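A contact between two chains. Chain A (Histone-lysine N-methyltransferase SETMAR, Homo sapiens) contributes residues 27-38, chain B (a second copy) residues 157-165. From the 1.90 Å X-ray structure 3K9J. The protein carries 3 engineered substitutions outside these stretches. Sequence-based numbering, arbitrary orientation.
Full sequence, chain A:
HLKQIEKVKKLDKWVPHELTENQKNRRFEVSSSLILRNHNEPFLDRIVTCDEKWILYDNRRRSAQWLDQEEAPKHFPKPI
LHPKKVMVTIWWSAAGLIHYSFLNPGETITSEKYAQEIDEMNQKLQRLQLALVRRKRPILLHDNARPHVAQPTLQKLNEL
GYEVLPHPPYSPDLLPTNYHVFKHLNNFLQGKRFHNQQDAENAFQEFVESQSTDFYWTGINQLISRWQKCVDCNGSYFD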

# COMPACT_ATOMS: atom_id res chain seq x y z
N ARG A 27 -0.87 10.64 0.40
CA ARG A 27 -2.16 10.68 -0.29
C ARG A 27 -1.99 10.66 -1.81
O ARG A 27 -2.67 9.91 -2.51
CB ARG A 27 -2.96 11.93 0.12
CG ARG A 27 -3.54 11.88 1.53
CD ARG A 27 -4.07 13.25 1.99
NE ARG A 27 -4.93 13.89 0.99
CZ ARG A 27 -6.23 13.64 0.85
NH1 ARG A 27 -6.83 12.76 1.64
NH2 ARG A 27 -6.93 14.27 -0.09
N PHE A 28 -1.09 11.51 -2.32
CA PHE A 28 -0.83 11.57 -3.75
C PHE A 28 -0.35 10.22 -4.29
O PHE A 28 -0.84 9.72 -5.31
CB PHE A 28 0.23 12.66 -4.05
CG PHE A 28 0.50 12.84 -5.51
CD1 PHE A 28 -0.11 13.88 -6.22
CD2 PHE A 28 1.36 12.00 -6.18
CE1 PHE A 28 0.13 14.05 -7.56
CE2 PHE A 28 1.62 12.17 -7.52
CZ PHE A 28 1.01 13.20 -8.22
N GLU A 29 0.64 9.66 -3.60
CA GLU A 29 1.20 8.36 -3.96
C GLU A 29 0.13 7.26 -4.08
O GLU A 29 0.03 6.58 -5.10
CB GLU A 29 2.24 7.95 -2.90
CG GLU A 29 2.95 6.65 -3.19
CD GLU A 29 3.87 6.23 -2.05
OE1 GLU A 29 4.96 6.83 -1.91
OE2 GLU A 29 3.50 5.31 -1.30
N VAL A 30 -0.66 7.09 -3.04
CA VAL A 30 -1.67 6.03 -3.01
C VAL A 30 -2.78 6.26 -4.05
O VAL A 30 -3.14 5.33 -4.79
CB VAL A 30 -2.27 5.85 -1.60
CG1 VAL A 30 -3.46 4.86 -1.62
CG2 VAL A 30 -1.19 5.39 -0.60
N SER A 31 -3.33 7.48 -4.10
CA SER A 31 -4.36 7.82 -5.08
C SER A 31 -3.89 7.54 -6.50
O SER A 31 -4.62 6.98 -7.31
CB SER A 31 -4.75 9.31 -4.98
OG SER A 31 -5.41 9.58 -3.77
N SER A 32 -2.67 7.97 -6.82
CA SER A 32 -2.14 7.80 -8.16
C SER A 32 -2.02 6.32 -8.51
O SER A 32 -2.35 5.91 -9.64
CB SER A 32 -0.75 8.45 -8.27
OG SER A 32 -0.09 8.04 -9.46
N SER A 33 -1.50 5.53 -7.57
CA SER A 33 -1.34 4.10 -7.82
C SER A 33 -2.69 3.38 -7.94
O SER A 33 -2.82 2.47 -8.75
CB SER A 33 -0.47 3.44 -6.74
OG SER A 33 0.91 3.79 -6.94
N LEU A 34 -3.66 3.76 -7.13
CA LEU A 34 -5.00 3.16 -7.24
C LEU A 34 -5.68 3.46 -8.58
O LEU A 34 -6.30 2.58 -9.18
CB LEU A 34 -5.90 3.59 -6.08
CG LEU A 34 -5.43 3.08 -4.71
CD1 LEU A 34 -6.28 3.66 -3.60
CD2 LEU A 34 -5.48 1.56 -4.67
N ILE A 35 -5.58 4.70 -9.05
CA ILE A 35 -6.09 5.04 -10.38
C ILE A 35 -5.46 4.18 -11.46
O ILE A 35 -6.16 3.63 -12.30
CB ILE A 35 -5.79 6.53 -10.76
CG1 ILE A 35 -6.52 7.48 -9.82
CG2 ILE A 35 -6.19 6.80 -12.19
CD1 ILE A 35 -6.05 8.91 -9.98
N LEU A 36 -4.13 4.09 -11.45
CA LEU A 36 -3.39 3.32 -12.44
C LEU A 36 -3.71 1.83 -12.34
O LEU A 36 -3.88 1.14 -13.36
CB LEU A 36 -1.88 3.53 -12.26
CG LEU A 36 -1.44 4.93 -12.67
CD1 LEU A 36 -0.09 5.31 -12.07
CD2 LEU A 36 -1.43 5.01 -14.21
N ARG A 37 -3.77 1.34 -11.11
CA ARG A 37 -4.05 -0.06 -10.88
C ARG A 37 -5.42 -0.40 -11.45
O ARG A 37 -5.59 -1.41 -12.16
CB ARG A 37 -4.03 -0.36 -9.39
CG ARG A 37 -4.43 -1.80 -9.08
CD ARG A 37 -4.32 -2.13 -7.61
NE ARG A 37 -4.80 -3.48 -7.34
CZ ARG A 37 -4.76 -4.06 -6.15
NH1 ARG A 37 -4.25 -3.43 -5.11
NH2 ARG A 37 -5.24 -5.28 -6.02
N ASN A 38 -6.40 0.44 -11.15
CA ASN A 38 -7.77 0.20 -11.59
C ASN A 38 -7.93 0.31 -13.11
O ASN A 38 -8.76 -0.37 -13.72
CB ASN A 38 -8.73 1.17 -10.90
CG ASN A 38 -10.18 0.94 -11.30
OD1 ASN A 38 -10.83 1.82 -11.89
ND2 ASN A 38 -10.67 -0.23 -11.02
N LEU B 157 6.42 9.87 -11.56
CA LEU B 157 5.93 8.49 -11.60
C LEU B 157 4.49 8.45 -12.10
O LEU B 157 4.13 7.60 -12.93
CB LEU B 157 6.00 7.88 -10.20
CG LEU B 157 7.45 7.53 -9.80
CD1 LEU B 157 7.51 7.11 -8.34
CD2 LEU B 157 8.01 6.44 -10.70
N ASN B 158 3.67 9.36 -11.59
CA ASN B 158 2.29 9.51 -12.06
C ASN B 158 2.24 9.89 -13.53
O ASN B 158 1.47 9.32 -14.30
CB ASN B 158 1.57 10.57 -11.22
CG ASN B 158 0.10 10.75 -11.63
OD1 ASN B 158 -0.75 9.91 -11.33
ND2 ASN B 158 -0.19 11.87 -12.28
N GLU B 159 3.07 10.85 -13.92
CA GLU B 159 3.17 11.27 -15.32
C GLU B 159 3.44 10.11 -16.28
O GLU B 159 2.87 10.04 -17.37
CB GLU B 159 4.30 12.30 -15.49
CG GLU B 159 4.53 12.74 -16.94
CD GLU B 159 5.86 13.47 -17.17
OE1 GLU B 159 6.43 14.02 -16.19
OE2 GLU B 159 6.33 13.50 -18.34
N LEU B 160 4.32 9.21 -15.87
CA LEU B 160 4.77 8.12 -16.73
C LEU B 160 3.93 6.86 -16.54
O LEU B 160 4.16 5.83 -17.19
CB LEU B 160 6.24 7.81 -16.43
CG LEU B 160 7.23 8.92 -16.84
CD1 LEU B 160 8.68 8.52 -16.55
CD2 LEU B 160 7.06 9.28 -18.32
N GLY B 161 2.97 6.94 -15.62
CA GLY B 161 2.01 5.85 -15.40
C GLY B 161 2.58 4.67 -14.62
O GLY B 161 2.19 3.53 -14.86
N TYR B 162 3.50 4.94 -13.69
CA TYR B 162 4.02 3.88 -12.81
C TYR B 162 3.18 3.72 -11.56
O TYR B 162 3.06 4.62 -10.73
CB TYR B 162 5.46 4.18 -12.40
CG TYR B 162 6.51 3.84 -13.43
CD1 TYR B 162 6.66 4.60 -14.59
CD2 TYR B 162 7.40 2.79 -13.22
CE1 TYR B 162 7.63 4.30 -15.53
CE2 TYR B 162 8.38 2.48 -14.15
CZ TYR B 162 8.50 3.24 -15.31
OH TYR B 162 9.49 2.92 -16.23
N GLU B 163 2.59 2.54 -11.42
CA GLU B 163 2.00 2.14 -10.17
C GLU B 163 3.16 1.90 -9.21
O GLU B 163 4.27 1.60 -9.66
CB GLU B 163 1.30 0.82 -10.44
CG GLU B 163 -0.06 0.69 -9.93
CD GLU B 163 -0.56 -0.73 -10.12
OE1 GLU B 163 -0.92 -1.09 -11.26
OE2 GLU B 163 -0.56 -1.48 -9.12
N VAL B 164 2.95 2.10 -7.91
CA VAL B 164 3.97 1.81 -6.90
C VAL B 164 3.40 0.78 -5.92
O VAL B 164 2.24 0.86 -5.54
CB VAL B 164 4.45 3.08 -6.14
CG1 VAL B 164 5.47 2.74 -5.07
CG2 VAL B 164 5.09 4.09 -7.11
N LEU B 165 4.21 -0.19 -5.52
CA LEU B 165 3.74 -1.25 -4.63
C LEU B 165 3.86 -0.74 -3.20
O LEU B 165 4.79 -0.02 -2.86
CB LEU B 165 4.65 -2.47 -4.84
CG LEU B 165 4.19 -3.92 -4.88
CD1 LEU B 165 2.92 -4.14 -5.69
CD2 LEU B 165 5.34 -4.74 -5.46
O HOH W 1 4.84 2.48 -1.26
O HOH W 2 2.12 6.64 -9.31
O HOH W 3 -2.72 8.05 -11.91

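Two serine hydroxyls on one helix carry the direct polar contacts between these chains. Ser A32 donates a hydrogen bond from OG to OD1 of Asn B158, and at 2.7 Å between those atoms it is short. Six residues further along chain B, the backbone amide of Val B164 donates to the neighbouring serine: Val B164 N lies 2.8 Å from Ser A33 OG, with an angle of 154° at the hydrogen. A hydroxyl can both give and accept, so the same residue type serves an amide oxygen in one place and a backbone N-H in the next. Ser A33 uses its proton within its own helix, in a weak bond from OG to Glu A29 O (3.5 Å), which leaves oxygen lone pairs for the incoming amide.

Water extends this network. One molecule donates to Ser A32 OG and to Tyr B162 O, 2.6 Å from each, so the serine hydroxyl accepts from water while donating to Asn B158. Another bridges Glu A29 OE2 (3.1 Å) and Leu B165 O (3.0 Å), spanning a gap too wide for direct contact.

The backbones make this possible by their shapes. Chain A presents a continuous helix, and the partner comes closest at one of its small residues: the CA atoms of Ser A33 and Glu B163 are 4.5 Å apart. Chain B arrives at the end of a helix, turns, and leaves as a strand. The turn is a Schellman motif, closed by bonds from Tyr B162 N to Leu B157 O (2.8 Å) and from Gly B161 N to Asn B158 O (3.1 Å). Gly B161 sits at positive phi, a conformation that favours glycine.

Leu A36 packs against this turn, its CB directed toward chain B. Its CD1 lies 3.7 Å from Gly B161 C and 3.5 Å from Tyr B162 O, so the aliphatic side chain covers the backbone of the turn, while its CB also meets the Glu B163 side chain. Glu B163, which buries the most area here, brings its CG methylene against the helix; CG is 3.5 Å from Ser A33 O and 4.1 Å from Leu A36 CB. Its carboxylate reaches the Arg A37 backbone, with OE1 3.3 Å from Arg A37 CA, but the guanidinium leads away to partners elsewhere in the structure. The proximity is therefore packing, not a charge pairing. At the other end, Phe A28 rests CE2 4.0 Å from Asn B158 CB, a nonpolar contact beside the asparagine's polar one.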